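Local coordinates for ABC sugar transporter, periplasmic sugar binding protein (Legionella pneumophila subsp. pneumophila, PDB 3ROT) that probably binds a sugar in the periplasm and delivers it to an ABC transporter for uptake into the cell, at residues D15-S20 with A91-P96; A115-G120 with K153-D158; E146-G151 with Y222-T227. All blocks are in the same frame, centred on the assembly; numbering follows the deposited sequence.

Interaction 1: residues D15-S20 with A91-P96; sequences DPYWTS and AVDTRP
Y17 and W18, two neighbouring aromatic residues in the first turn of helix 16-32, both reach the carboxylate of D93 in segment 91-96. The phenol hydroxyl does the closest touching: Y17 OH lies 2.7 Å from D93 OD1 and donates a hydrogen bond to it, though a weak one. Ring and carboxylate planes are turned 55° apart. On Y17 the CG sits anti to the backbone N (chi1 169°), which sends the ring away from the helix toward D93. W18 meets the other oxygen with carbon alone, CH2 standing 3.7 Å from D93 OD2. The two rings also support each other, for Y17 CD2 lies 3.8 Å above one face of the indole, toward its rim.

The tight part of the contact is therefore a small cluster of two rings, a hydroxyl and a carboxylate, all buried. Elsewhere the segments stand well apart: even the closest pair of CA atoms, W18 and D93, is 10.0 Å apart, a gap only long side chains can bridge. An aspartate suits its place because OD2 has further work. T94 OG1 donates to D93 OD2 over 2.8 Å, from above the carboxylate plane, and a bound glycerol is hydrogen-bonded to the same oxygen. The glycerol probably comes from the crystallisation liquor, but its position is consistent with a sugar pocket.

H11 packs edge-to-face with W18, Y17 leans on P247 and M250 of helix 247-264, a backbone bond from D93 to L108 ties the chain to strand 107-109, and one from T94 reaches I69, just past strand 64-67.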
ATOM      1  N   ASP A  15       5.861  -0.435  -0.472  1.00 39.25           N
ATOM      2  CA  ASP A  15       6.047   0.792  -1.237  1.00 37.06           C
ATOM      3  C   ASP A  15       6.278   0.412  -2.708  1.00 35.35           C
ATOM      4  O   ASP A  15       7.112  -0.442  -2.999  1.00 35.07           O
ATOM      5  CB  ASP A  15       7.278   1.531  -0.701  1.00 35.82           C
ATOM      6  CG  ASP A  15       7.377   2.962  -1.200  1.00 38.26           C
ATOM      7  OD1 ASP A  15       6.957   3.237  -2.344  1.00 36.45           O
ATOM      8  OD2 ASP A  15       7.900   3.813  -0.444  1.00 37.75           O
ATOM      9  N   PRO A  16       5.532   1.026  -3.647  1.00 33.03           N
ATOM     10  CA  PRO A  16       5.682   0.743  -5.082  1.00 32.70           C
ATOM     11  C   PRO A  16       7.142   0.908  -5.518  1.00 32.40           C
ATOM     12  O   PRO A  16       7.562   0.395  -6.559  1.00 31.68           O
ATOM     13  CB  PRO A  16       4.772   1.778  -5.729  1.00 34.21           C
ATOM     14  CG  PRO A  16       3.670   1.888  -4.748  1.00 32.30           C
ATOM     15  CD  PRO A  16       4.395   1.933  -3.415  1.00 32.90           C
ATOM     16  N   TYR A  17       7.896   1.649  -4.707  1.00 29.48           N
ATOM     17  CA  TYR A  17       9.314   1.902  -4.928  1.00 26.83           C
ATOM     18  C   TYR A  17      10.097   0.600  -4.985  1.00 25.86           C
ATOM     19  O   TYR A  17      10.999   0.436  -5.811  1.00 25.17           O
ATOM     20  CB  TYR A  17       9.863   2.746  -3.777  1.00 26.21           C
ATOM     21  CG  TYR A  17      11.369   2.870  -3.752  1.00 24.04           C
ATOM     22  CD1 TYR A  17      12.021   3.797  -4.561  1.00 24.41           C
ATOM     23  CD2 TYR A  17      12.143   2.079  -2.890  1.00 25.09           C
ATOM     24  CE1 TYR A  17      13.406   3.943  -4.512  1.00 23.10           C
ATOM     25  CE2 TYR A  17      13.529   2.222  -2.838  1.00 24.33           C
ATOM     26  CZ  TYR A  17      14.150   3.159  -3.653  1.00 25.15           C
ATOM     27  OH  TYR A  17      15.510   3.335  -3.593  1.00 27.01           O
ATOM     28  N   TRP A  18       9.765  -0.308  -4.074  1.00 24.40           N
ATOM     29  CA  TRP A  18      10.431  -1.596  -3.994  1.00 25.14           C
ATOM     30  C   TRP A  18      10.183  -2.473  -5.214  1.00 25.74           C
ATOM     31  O   TRP A  18      11.115  -3.062  -5.744  1.00 24.41           O
ATOM     32  CB  TRP A  18       9.991  -2.349  -2.740  1.00 26.17           C
ATOM     33  CG  TRP A  18      10.352  -1.649  -1.468  1.00 25.94           C
ATOM     34  CD1 TRP A  18       9.489  -1.212  -0.498  1.00 27.11           C
ATOM     35  CD2 TRP A  18      11.671  -1.302  -1.020  1.00 25.62           C
ATOM     36  NE1 TRP A  18      10.189  -0.614   0.521  1.00 24.60           N
ATOM     37  CE2 TRP A  18      11.527  -0.650   0.227  1.00 26.52           C
ATOM     38  CE3 TRP A  18      12.958  -1.470  -1.557  1.00 23.83           C
ATOM     39  CZ2 TRP A  18      12.628  -0.175   0.957  1.00 24.80           C
ATOM     40  CZ3 TRP A  18      14.056  -0.994  -0.829  1.00 26.01           C
ATOM     41  CH2 TRP A  18      13.878  -0.351   0.412  1.00 25.52           C
ATOM     42  N   THR A  19       8.936  -2.563  -5.662  1.00 25.56           N
ATOM     43  CA  THR A  19       8.641  -3.400  -6.817  1.00 28.21           C
ATOM     44  C   THR A  19       9.448  -2.947  -8.035  1.00 27.17           C
ATOM     45  O   THR A  19       9.774  -3.745  -8.910  1.00 25.44           O
ATOM     46  CB  THR A  19       7.127  -3.402  -7.142  1.00 28.05           C
ATOM     47  OG1 THR A  19       6.634  -2.061  -7.162  1.00 30.71           O
ATOM     48  CG2 THR A  19       6.370  -4.185  -6.097  1.00 32.20           C
ATOM     49  N   SER A  20       9.778  -1.660  -8.077  1.00 25.50           N
ATOM     50  CA  SER A  20      10.556  -1.124  -9.176  1.00 26.62           C
ATOM     51  C   SER A  20      12.007  -1.596  -9.008  1.00 25.97           C
ATOM     52  O   SER A  20      12.669  -1.990  -9.964  1.00 24.41           O
ATOM     53  CB  SER A  20      10.471   0.404  -9.167  1.00 28.68           C
ATOM     54  OG  SER A  20      11.224   0.950 -10.230  1.00 34.60           O
ATOM     55  N   ALA A  91      25.706  -2.906  -0.625  1.00 25.10           N
ATOM     56  CA  ALA A  91      24.659  -2.140   0.034  1.00 22.27           C
ATOM     57  C   ALA A  91      23.875  -1.366  -1.023  1.00 21.90           C
ATOM     58  O   ALA A  91      24.458  -0.765  -1.922  1.00 21.92           O
ATOM     59  CB  ALA A  91      25.265  -1.171   1.053  1.00 21.72           C
ATOM     60  N   VAL A  92      22.552  -1.402  -0.914  1.00 21.35           N
ATOM     61  CA  VAL A  92      21.696  -0.686  -1.841  1.00 22.52           C
ATOM     62  C   VAL A  92      20.649   0.130  -1.091  1.00 22.06           C
ATOM     63  O   VAL A  92      20.223  -0.245   0.012  1.00 23.09           O
ATOM     64  CB  VAL A  92      20.978  -1.658  -2.807  1.00 22.80           C
ATOM     65  CG1 VAL A  92      21.998  -2.445  -3.604  1.00 28.49           C
ATOM     66  CG2 VAL A  92      20.081  -2.596  -2.023  1.00 26.69           C
ATOM     67  N   ASP A  93      20.265   1.253  -1.690  1.00 22.95           N
ATOM     68  CA  ASP A  93      19.248   2.151  -1.151  1.00 22.62           C
ATOM     69  C   ASP A  93      19.673   2.922   0.089  1.00 22.78           C
ATOM     70  O   ASP A  93      19.622   4.140   0.105  1.00 23.87           O
ATOM     71  CB  ASP A  93      17.965   1.368  -0.861  1.00 23.96           C
ATOM     72  CG  ASP A  93      16.874   2.234  -0.254  1.00 23.12           C
ATOM     73  OD1 ASP A  93      16.280   3.058  -0.986  1.00 23.39           O
ATOM     74  OD2 ASP A  93      16.621   2.086   0.956  1.00 23.45           O
ATOM     75  N   THR A  94      20.085   2.210   1.129  1.00 24.28           N
ATOM     76  CA  THR A  94      20.505   2.854   2.368  1.00 24.83           C
ATOM     77  C   THR A  94      21.780   2.200   2.854  1.00 25.21           C
ATOM     78  O   THR A  94      21.922   0.974   2.792  1.00 23.58           O
ATOM     79  CB  THR A  94      19.454   2.699   3.495  1.00 26.55           C
ATOM     80  OG1 THR A  94      18.168   3.115   3.023  1.00 26.39           O
ATOM     81  CG2 THR A  94      19.848   3.551   4.711  1.00 23.69           C
ATOM     82  N   ARG A  95      22.702   3.018   3.347  1.00 23.26           N
ATOM     83  CA  ARG A  95      23.965   2.500   3.850  1.00 26.22           C
ATOM     84  C   ARG A  95      24.287   3.055   5.230  1.00 27.15           C
ATOM     85  O   ARG A  95      23.811   4.126   5.603  1.00 27.90           O
ATOM     86  CB  ARG A  95      25.102   2.855   2.897  1.00 27.76           C
ATOM     87  CG  ARG A  95      25.363   4.340   2.773  1.00 34.52           C
ATOM     88  CD  ARG A  95      26.740   4.567   2.209  1.00 36.91           C
ATOM     89  NE  ARG A  95      26.878   5.855   1.545  1.00 44.69           N
ATOM     90  CZ  ARG A  95      27.923   6.183   0.784  1.00 48.30           C
ATOM     91  NH1 ARG A  95      28.912   5.312   0.603  1.00 49.84           N
ATOM     92  NH2 ARG A  95      27.976   7.372   0.189  1.00 47.02           N
ATOM     93  N   PRO A  96      25.108   2.328   6.005  1.00 27.66           N
ATOM     94  CA  PRO A  96      25.508   2.738   7.353  1.00 28.51           C
ATOM     95  C   PRO A  96      26.567   3.839   7.299  1.00 29.81           C
ATOM     96  O   PRO A  96      27.194   4.056   6.266  1.00 30.08           O
ATOM     97  CB  PRO A  96      26.054   1.445   7.946  1.00 27.90           C
ATOM     98  CG  PRO A  96      26.747   0.832   6.764  1.00 28.01           C
ATOM     99  CD  PRO A  96      25.728   1.039   5.645  1.00 26.39           C
TER

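Interaction 2: residues A115-G120 with K153-D158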
ATOM      1  N   ALA A 115      20.541  14.675  -1.514  1.00 24.71           N
ATOM      2  CA  ALA A 115      19.206  14.643  -2.116  1.00 23.07           C
ATOM      3  C   ALA A 115      18.251  15.528  -1.316  1.00 23.68           C
ATOM      4  O   ALA A 115      17.433  16.246  -1.885  1.00 23.86           O
ATOM      5  CB  ALA A 115      18.674  13.210  -2.159  1.00 24.87           C
ATOM      6  N   GLY A 116      18.355  15.465   0.010  1.00 23.03           N
ATOM      7  CA  GLY A 116      17.508  16.287   0.858  1.00 22.10           C
ATOM      8  C   GLY A 116      17.775  17.762   0.615  1.00 24.07           C
ATOM      9  O   GLY A 116      16.850  18.557   0.439  1.00 24.84           O
ATOM     10  N   LYS A 117      19.050  18.137   0.596  1.00 23.85           N
ATOM     11  CA  LYS A 117      19.416  19.534   0.358  1.00 25.49           C
ATOM     12  C   LYS A 117      18.850  19.990  -0.971  1.00 24.44           C
ATOM     13  O   LYS A 117      18.282  21.072  -1.071  1.00 24.56           O
ATOM     14  CB  LYS A 117      20.932  19.708   0.315  1.00 27.07           C
ATOM     15  CG  LYS A 117      21.637  19.410   1.614  1.00 31.42           C
ATOM     16  CD  LYS A 117      23.124  19.727   1.479  1.00 36.00           C
ATOM     17  CE  LYS A 117      23.878  19.419   2.770  1.00 40.29           C
ATOM     18  NZ  LYS A 117      23.300  20.146   3.938  1.00 43.76           N
ATOM     19  N   LYS A 118      19.014  19.153  -1.988  1.00 23.36           N
ATOM     20  CA  LYS A 118      18.516  19.457  -3.319  1.00 25.05           C
ATOM     21  C   LYS A 118      16.996  19.619  -3.349  1.00 24.44           C
ATOM     22  O   LYS A 118      16.468  20.490  -4.048  1.00 24.70           O
ATOM     23  CB  LYS A 118      18.945  18.359  -4.288  1.00 30.26           C
ATOM     24  CG  LYS A 118      18.207  18.373  -5.611  1.00 38.55           C
ATOM     25  CD  LYS A 118      18.588  19.559  -6.478  1.00 43.33           C
ATOM     26  CE  LYS A 118      17.776  19.546  -7.767  1.00 46.49           C
ATOM     27  NZ  LYS A 118      17.836  18.213  -8.450  1.00 46.89           N
ATOM     28  N   LEU A 119      16.283  18.790  -2.596  1.00 23.92           N
ATOM     29  CA  LEU A 119      14.833  18.907  -2.602  1.00 24.40           C
ATOM     30  C   LEU A 119      14.470  20.220  -1.936  1.00 22.71           C
ATOM     31  O   LEU A 119      13.600  20.938  -2.408  1.00 19.30           O
ATOM     32  CB  LEU A 119      14.165  17.741  -1.874  1.00 23.27           C
ATOM     33  CG  LEU A 119      12.645  17.735  -2.067  1.00 24.32           C
ATOM     34  CD1 LEU A 119      12.321  17.839  -3.564  1.00 22.86           C
ATOM     35  CD2 LEU A 119      12.043  16.471  -1.456  1.00 23.71           C
ATOM     36  N   GLY A 120      15.159  20.521  -0.841  1.00 24.49           N
ATOM     37  CA  GLY A 120      14.927  21.765  -0.133  1.00 24.52           C
ATOM     38  C   GLY A 120      15.129  22.968  -1.041  1.00 24.63           C
ATOM     39  O   GLY A 120      14.298  23.861  -1.062  1.00 25.70           O
ATOM     40  N   LYS A 153      16.242  20.375   6.184  1.00 28.96           N
ATOM     41  CA  LYS A 153      16.278  21.368   7.252  1.00 31.71           C
ATOM     42  C   LYS A 153      17.415  22.388   7.124  1.00 31.68           C
ATOM     43  O   LYS A 153      17.230  23.561   7.440  1.00 31.24           O
ATOM     44  CB  LYS A 153      16.365  20.659   8.604  1.00 33.04           C
ATOM     45  CG  LYS A 153      15.164  19.781   8.892  1.00 36.61           C
ATOM     46  CD  LYS A 153      15.341  18.999  10.171  1.00 36.81           C
ATOM     47  CE  LYS A 153      14.207  18.008  10.362  1.00 37.81           C
ATOM     48  NZ  LYS A 153      14.438  17.146  11.549  1.00 40.26           N
ATOM     49  N   THR A 154      18.584  21.951   6.666  1.00 32.44           N
ATOM     50  CA  THR A 154      19.706  22.873   6.510  1.00 34.42           C
ATOM     51  C   THR A 154      19.346  23.972   5.511  1.00 34.15           C
ATOM     52  O   THR A 154      19.630  25.149   5.745  1.00 35.41           O
ATOM     53  CB  THR A 154      20.996  22.154   6.034  1.00 35.59           C
ATOM     54  OG1 THR A 154      20.757  21.503   4.780  1.00 37.99           O
ATOM     55  CG2 THR A 154      21.438  21.127   7.057  1.00 35.02           C
ATOM     56  N   ILE A 155      18.710  23.600   4.404  1.00 32.21           N
ATOM     57  CA  ILE A 155      18.325  24.594   3.413  1.00 31.79           C
ATOM     58  C   ILE A 155      17.263  25.521   4.000  1.00 32.07           C
ATOM     59  O   ILE A 155      17.348  26.736   3.860  1.00 33.03           O
ATOM     60  CB  ILE A 155      17.772  23.936   2.131  1.00 31.09           C
ATOM     61  CG1 ILE A 155      18.824  22.991   1.531  1.00 31.84           C
ATOM     62  CG2 ILE A 155      17.347  25.009   1.139  1.00 29.14           C
ATOM     63  CD1 ILE A 155      20.207  23.611   1.343  1.00 29.36           C
ATOM     64  N   LEU A 156      16.277  24.944   4.678  1.00 32.73           N
ATOM     65  CA  LEU A 156      15.203  25.731   5.271  1.00 34.41           C
ATOM     66  C   LEU A 156      15.706  26.675   6.351  1.00 36.78           C
ATOM     67  O   LEU A 156      15.216  27.797   6.478  1.00 35.12           O
ATOM     68  CB  LEU A 156      14.129  24.821   5.860  1.00 33.03           C
ATOM     69  CG  LEU A 156      13.365  23.945   4.872  1.00 32.35           C
ATOM     70  CD1 LEU A 156      12.310  23.167   5.631  1.00 32.64           C
ATOM     71  CD2 LEU A 156      12.734  24.804   3.789  1.00 29.21           C
ATOM     72  N   GLN A 157      16.670  26.212   7.137  1.00 39.23           N
ATOM     73  CA  GLN A 157      17.237  27.031   8.196  1.00 43.46           C
ATOM     74  C   GLN A 157      17.982  28.214   7.567  1.00 43.50           C
ATOM     75  O   GLN A 157      17.852  29.350   8.016  1.00 41.81           O
ATOM     76  CB  GLN A 157      18.207  26.204   9.038  1.00 46.21           C
ATOM     77  CG  GLN A 157      18.647  26.889  10.322  1.00 52.55           C
ATOM     78  CD  GLN A 157      19.903  26.266  10.913  1.00 55.78           C
ATOM     79  OE1 GLN A 157      20.000  25.043  11.055  1.00 57.80           O
ATOM     80  NE2 GLN A 157      20.869  27.109  11.266  1.00 56.92           N
ATOM     81  N   ASP A 158      18.750  27.933   6.519  1.00 44.37           N
ATOM     82  CA  ASP A 158      19.519  28.953   5.818  1.00 46.91           C
ATOM     83  C   ASP A 158      18.685  30.130   5.347  1.00 46.87           C
ATOM     84  O   ASP A 158      19.151  31.267   5.342  1.00 46.21           O
ATOM     85  CB  ASP A 158      20.215  28.354   4.597  1.00 49.56           C
ATOM     86  CG  ASP A 158      21.673  28.058   4.843  1.00 52.75           C
ATOM     87  OD1 ASP A 158      21.977  27.132   5.624  1.00 53.21           O
ATOM     88  OD2 ASP A 158      22.518  28.762   4.253  1.00 55.38           O
TER
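K117 on helix 112-126 spans the groove to helix 143-158, meeting first I155 and then T154. Its CB packs on the isoleucine, 4.1 Å from I155 CG1. One atom further out, CG passes T154 OG1 at van der Waals distance. CD and CE carry the chain onward in extended form, and a bend at the last torsion (chi4 -56°) turns the amine back toward the threonine. There K117 NZ donates a hydrogen bond of 3.0 Å to T154 OG1, and the same nitrogen also lies near T154 CB and CG2. Lysine suits the partly exposed position: its CB packs on the isoleucine while the amine reaches the polar threonine and the charge stays at the partly exposed side. T154 OG1 is held from a second direction as well, since it donates to G151 O one turn earlier in its own helix.

Alongside this polar pair, I155 reaches helix 112-126 with two branches. I155 CG1 lies 3.3 Å from K117 O, and I155 CG2 rests 3.7 Å from G120 C. G120, with no side chain, lets the backbones come close here: the CA atoms of G120 and I155 approach to 5.7 Å, and the segment axes to 8.2 Å.

The two segments run at 40° to each other, N-to-C directions broadly alike. L119 turns to strands 220-224 and 241-243, while L156 rests on F163 of strand 162-167, so the pair packs side by side on one parallel sheet, as in the alpha/beta domains of periplasmic binding proteins.

Interaction 3: residues E146-G151 with Y222-T227; sequences EKRAYG and YSFDKT. With GOL (glycerol), chain C.
The pocket between the two alpha/beta lobes of a periplasmic binding protein is lined here by R148, on helix 143-158, and by F224 and D225, where strand 220-224 runs out into a loop. The guanidinium of R148 lies flat on the F224 ring in a cation-pi stack, the planes 11° apart and the centres separated by 4.4 Å. Farther back, R148 CD sits over the same face, 3.6 Å from the F224 ring centroid and 15° off the normal, a CH-pi contact. The extended chain from CG to NE makes this possible by laying methylenes and guanidinium over one ring. An arginine suits such a place because its flat face can rest on an aromatic while its N-H groups point elsewhere.

They point to a glycerol, probably from the crystallisation liquor, that occupies the position where a sugar hydroxyl might bind. R148 NH2 adds weak bonds to glycerol O3 and O2. R148 NH1 also donates to L195 O, and D225 OD1 accepts from Q245 NE2, which together help to fix the two charged groups. R148 NH1 and D225 OD2 are 4.5 Å apart, too far for a salt bridge, and the glycerol joins them instead. Its O3, at the guanidinium edge and in its plane, accepts from R148 NH1 over 2.7 Å (N-H...O angle 151°) and donates to D225 OD2, also over 2.7 Å.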
ATOM      1  N   GLU A 146      16.736   9.941   7.878  1.00 26.79           N
ATOM      2  CA  GLU A 146      17.236  10.970   8.799  1.00 29.50           C
ATOM      3  C   GLU A 146      18.138  11.922   8.010  1.00 28.30           C
ATOM      4  O   GLU A 146      18.094  13.140   8.198  1.00 28.41           O
ATOM      5  CB  GLU A 146      18.033  10.350   9.957  1.00 31.65           C
ATOM      6  CG  GLU A 146      17.301   9.244  10.692  1.00 39.84           C
ATOM      7  CD  GLU A 146      18.042   8.736  11.922  1.00 44.41           C
ATOM      8  OE1 GLU A 146      19.289   8.611  11.877  1.00 45.56           O
ATOM      9  OE2 GLU A 146      17.365   8.441  12.934  1.00 47.21           O
ATOM     10  N   LYS A 147      18.953  11.366   7.119  1.00 29.03           N
ATOM     11  CA  LYS A 147      19.845  12.183   6.300  1.00 30.76           C
ATOM     12  C   LYS A 147      19.040  13.098   5.378  1.00 27.86           C
ATOM     13  O   LYS A 147      19.410  14.259   5.173  1.00 26.17           O
ATOM     14  CB  LYS A 147      20.780  11.299   5.469  1.00 35.16           C
ATOM     15  CG  LYS A 147      21.830  10.557   6.286  1.00 42.41           C
ATOM     16  CD  LYS A 147      22.768  11.532   6.970  1.00 48.07           C
ATOM     17  CE  LYS A 147      23.898  10.813   7.701  1.00 52.03           C
ATOM     18  NZ  LYS A 147      24.838  11.782   8.351  1.00 52.80           N
ATOM     19  N   ARG A 148      17.945  12.579   4.822  1.00 25.68           N
ATOM     20  CA  ARG A 148      17.088  13.383   3.944  1.00 27.51           C
ATOM     21  C   ARG A 148      16.510  14.574   4.690  1.00 25.67           C
ATOM     22  O   ARG A 148      16.584  15.714   4.226  1.00 26.27           O
ATOM     23  CB  ARG A 148      15.921  12.562   3.402  1.00 26.51           C
ATOM     24  CG  ARG A 148      16.289  11.667   2.263  1.00 28.98           C
ATOM     25  CD  ARG A 148      15.117  10.806   1.837  1.00 27.52           C
ATOM     26  NE  ARG A 148      15.634   9.665   1.101  1.00 26.67           N
ATOM     27  CZ  ARG A 148      14.893   8.757   0.485  1.00 24.50           C
ATOM     28  NH1 ARG A 148      13.568   8.838   0.503  1.00 19.06           N
ATOM     29  NH2 ARG A 148      15.495   7.769  -0.148  1.00 25.08           N
ATOM     30  N   ALA A 149      15.914  14.287   5.843  1.00 26.98           N
ATOM     31  CA  ALA A 149      15.315  15.316   6.678  1.00 28.85           C
ATOM     32  C   ALA A 149      16.360  16.369   7.036  1.00 29.42           C
ATOM     33  O   ALA A 149      16.100  17.568   6.931  1.00 29.89           O
ATOM     34  CB  ALA A 149      14.751  14.694   7.944  1.00 27.24           C
ATOM     35  N   TYR A 150      17.539  15.916   7.457  1.00 30.67           N
ATOM     36  CA  TYR A 150      18.607  16.834   7.829  1.00 33.20           C
ATOM     37  C   TYR A 150      18.975  17.731   6.659  1.00 31.25           C
ATOM     38  O   TYR A 150      19.132  18.941   6.818  1.00 31.72           O
ATOM     39  CB  TYR A 150      19.857  16.079   8.284  1.00 38.09           C
ATOM     40  CG  TYR A 150      20.903  17.004   8.874  1.00 42.04           C
ATOM     41  CD1 TYR A 150      20.799  17.461  10.190  1.00 44.81           C
ATOM     42  CD2 TYR A 150      21.970  17.455   8.104  1.00 44.45           C
ATOM     43  CE1 TYR A 150      21.741  18.348  10.722  1.00 47.33           C
ATOM     44  CE2 TYR A 150      22.912  18.341   8.618  1.00 46.32           C
ATOM     45  CZ  TYR A 150      22.795  18.784   9.926  1.00 48.56           C
ATOM     46  OH  TYR A 150      23.730  19.664  10.425  1.00 49.96           O
ATOM     47  N   GLY A 151      19.127  17.131   5.484  1.00 28.81           N
ATOM     48  CA  GLY A 151      19.464  17.914   4.312  1.00 25.98           C
ATOM     49  C   GLY A 151      18.412  18.968   4.013  1.00 25.59           C
ATOM     50  O   GLY A 151      18.730  20.094   3.643  1.00 24.41           O
ATOM     51  N   TYR A 222       6.243  18.305  -1.781  1.00 19.21           N
ATOM     52  CA  TYR A 222       7.488  17.781  -2.325  1.00 22.33           C
ATOM     53  C   TYR A 222       7.705  16.370  -1.801  1.00 21.17           C
ATOM     54  O   TYR A 222       7.353  16.061  -0.661  1.00 22.45           O
ATOM     55  CB  TYR A 222       8.638  18.711  -1.921  1.00 20.35           C
ATOM     56  CG  TYR A 222       8.460  20.082  -2.524  1.00 21.42           C
ATOM     57  CD1 TYR A 222       8.969  20.376  -3.786  1.00 22.16           C
ATOM     58  CD2 TYR A 222       7.682  21.055  -1.882  1.00 23.94           C
ATOM     59  CE1 TYR A 222       8.709  21.587  -4.404  1.00 23.54           C
ATOM     60  CE2 TYR A 222       7.416  22.287  -2.497  1.00 23.76           C
ATOM     61  CZ  TYR A 222       7.935  22.537  -3.760  1.00 24.17           C
ATOM     62  OH  TYR A 222       7.688  23.722  -4.393  1.00 27.63           O
ATOM     63  N   SER A 223       8.288  15.506  -2.619  1.00 19.71           N
ATOM     64  CA  SER A 223       8.478  14.136  -2.172  1.00 21.90           C
ATOM     65  C   SER A 223       9.670  13.410  -2.804  1.00 21.49           C
ATOM     66  O   SER A 223      10.463  13.994  -3.552  1.00 21.48           O
ATOM     67  CB  SER A 223       7.186  13.342  -2.432  1.00 20.80           C
ATOM     68  OG  SER A 223       7.187  12.114  -1.730  1.00 23.31           O
ATOM     69  N   PHE A 224       9.770  12.125  -2.481  1.00 21.66           N
ATOM     70  CA  PHE A 224      10.814  11.253  -3.001  1.00 21.14           C
ATOM     71  C   PHE A 224      10.151  10.051  -3.660  1.00 20.67           C
ATOM     72  O   PHE A 224       9.168   9.521  -3.147  1.00 20.24           O
ATOM     73  CB  PHE A 224      11.705  10.743  -1.867  1.00 23.02           C
ATOM     74  CG  PHE A 224      12.670  11.767  -1.339  1.00 27.50           C
ATOM     75  CD1 PHE A 224      14.018  11.705  -1.675  1.00 30.03           C
ATOM     76  CD2 PHE A 224      12.234  12.791  -0.508  1.00 29.94           C
ATOM     77  CE1 PHE A 224      14.922  12.649  -1.192  1.00 31.82           C
ATOM     78  CE2 PHE A 224      13.131  13.739  -0.021  1.00 34.20           C
ATOM     79  CZ  PHE A 224      14.482  13.664  -0.367  1.00 30.96           C
ATOM     80  N   ASP A 225      10.698   9.643  -4.799  1.00 22.26           N
ATOM     81  CA  ASP A 225      10.238   8.472  -5.541  1.00 22.66           C
ATOM     82  C   ASP A 225       9.006   8.699  -6.386  1.00 22.47           C
ATOM     83  O   ASP A 225       7.922   8.971  -5.866  1.00 21.14           O
ATOM     84  CB  ASP A 225       9.994   7.303  -4.587  1.00 21.29           C
ATOM     85  CG  ASP A 225      11.141   7.105  -3.611  1.00 26.81           C
ATOM     86  OD1 ASP A 225      12.311   7.264  -4.024  1.00 25.77           O
ATOM     87  OD2 ASP A 225      10.869   6.782  -2.436  1.00 25.79           O
ATOM     88  N   LYS A 226       9.183   8.559  -7.697  1.00 21.62           N
ATOM     89  CA  LYS A 226       8.095   8.756  -8.639  1.00 24.47           C
ATOM     90  C   LYS A 226       7.269   7.487  -8.843  1.00 25.86           C
ATOM     91  O   LYS A 226       7.367   6.831  -9.876  1.00 26.44           O
ATOM     92  CB  LYS A 226       8.642   9.241  -9.986  1.00 26.33           C
ATOM     93  CG  LYS A 226       9.257  10.642  -9.944  1.00 28.58           C
ATOM     94  CD  LYS A 226       9.676  11.120 -11.330  1.00 30.13           C
ATOM     95  CE  LYS A 226      10.241  12.535 -11.273  1.00 33.61           C
ATOM     96  NZ  LYS A 226      10.647  13.051 -12.612  1.00 35.73           N
ATOM     97  N   THR A 227       6.469   7.144  -7.840  1.00 25.43           N
ATOM     98  CA  THR A 227       5.596   5.974  -7.903  1.00 23.47           C
ATOM     99  C   THR A 227       4.397   6.376  -8.772  1.00 23.28           C
ATOM    100  O   THR A 227       4.181   7.563  -9.018  1.00 22.75           O
ATOM    101  CB  THR A 227       5.075   5.592  -6.503  1.00 23.60           C
ATOM    102  OG1 THR A 227       4.306   6.677  -5.977  1.00 26.07           O
ATOM    103  CG2 THR A 227       6.230   5.296  -5.555  1.00 26.26           C
TER
HETATM  104  C1  GOL C 317      13.377   3.602   1.454  1.00 24.83           C
HETATM  105  O1  GOL C 317      14.536   3.085   2.058  1.00 23.49           O
HETATM  106  C2  GOL C 317      13.678   4.306   0.120  1.00 27.30           C
HETATM  107  O2  GOL C 317      14.803   5.159   0.222  1.00 25.35           O
HETATM  108  C3  GOL C 317      12.441   5.082  -0.320  1.00 24.31           C
HETATM  109  O3  GOL C 317      12.745   6.436  -0.545  1.00 24.04           O

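How the interactions relate
Interactions 1 and 3 face each other across the presumed sugar pocket, their centres 13 Å apart, and one glycerol joins both, with H11 and H142 also among its partners. They touch directly too, Y17 CD1 lying 3.5 Å from D225 OD1. Interaction 2 lies behind this pocket. It shares helix 143-158 with interaction 3, centres 10 Å apart, and L119 CD2 packs 3.3 Å from F224 CE2, so the phenylalanine that carries R148 is itself backed by helix 112-126. Interactions 1 and 2 do not touch; their centres are 22 Å apart.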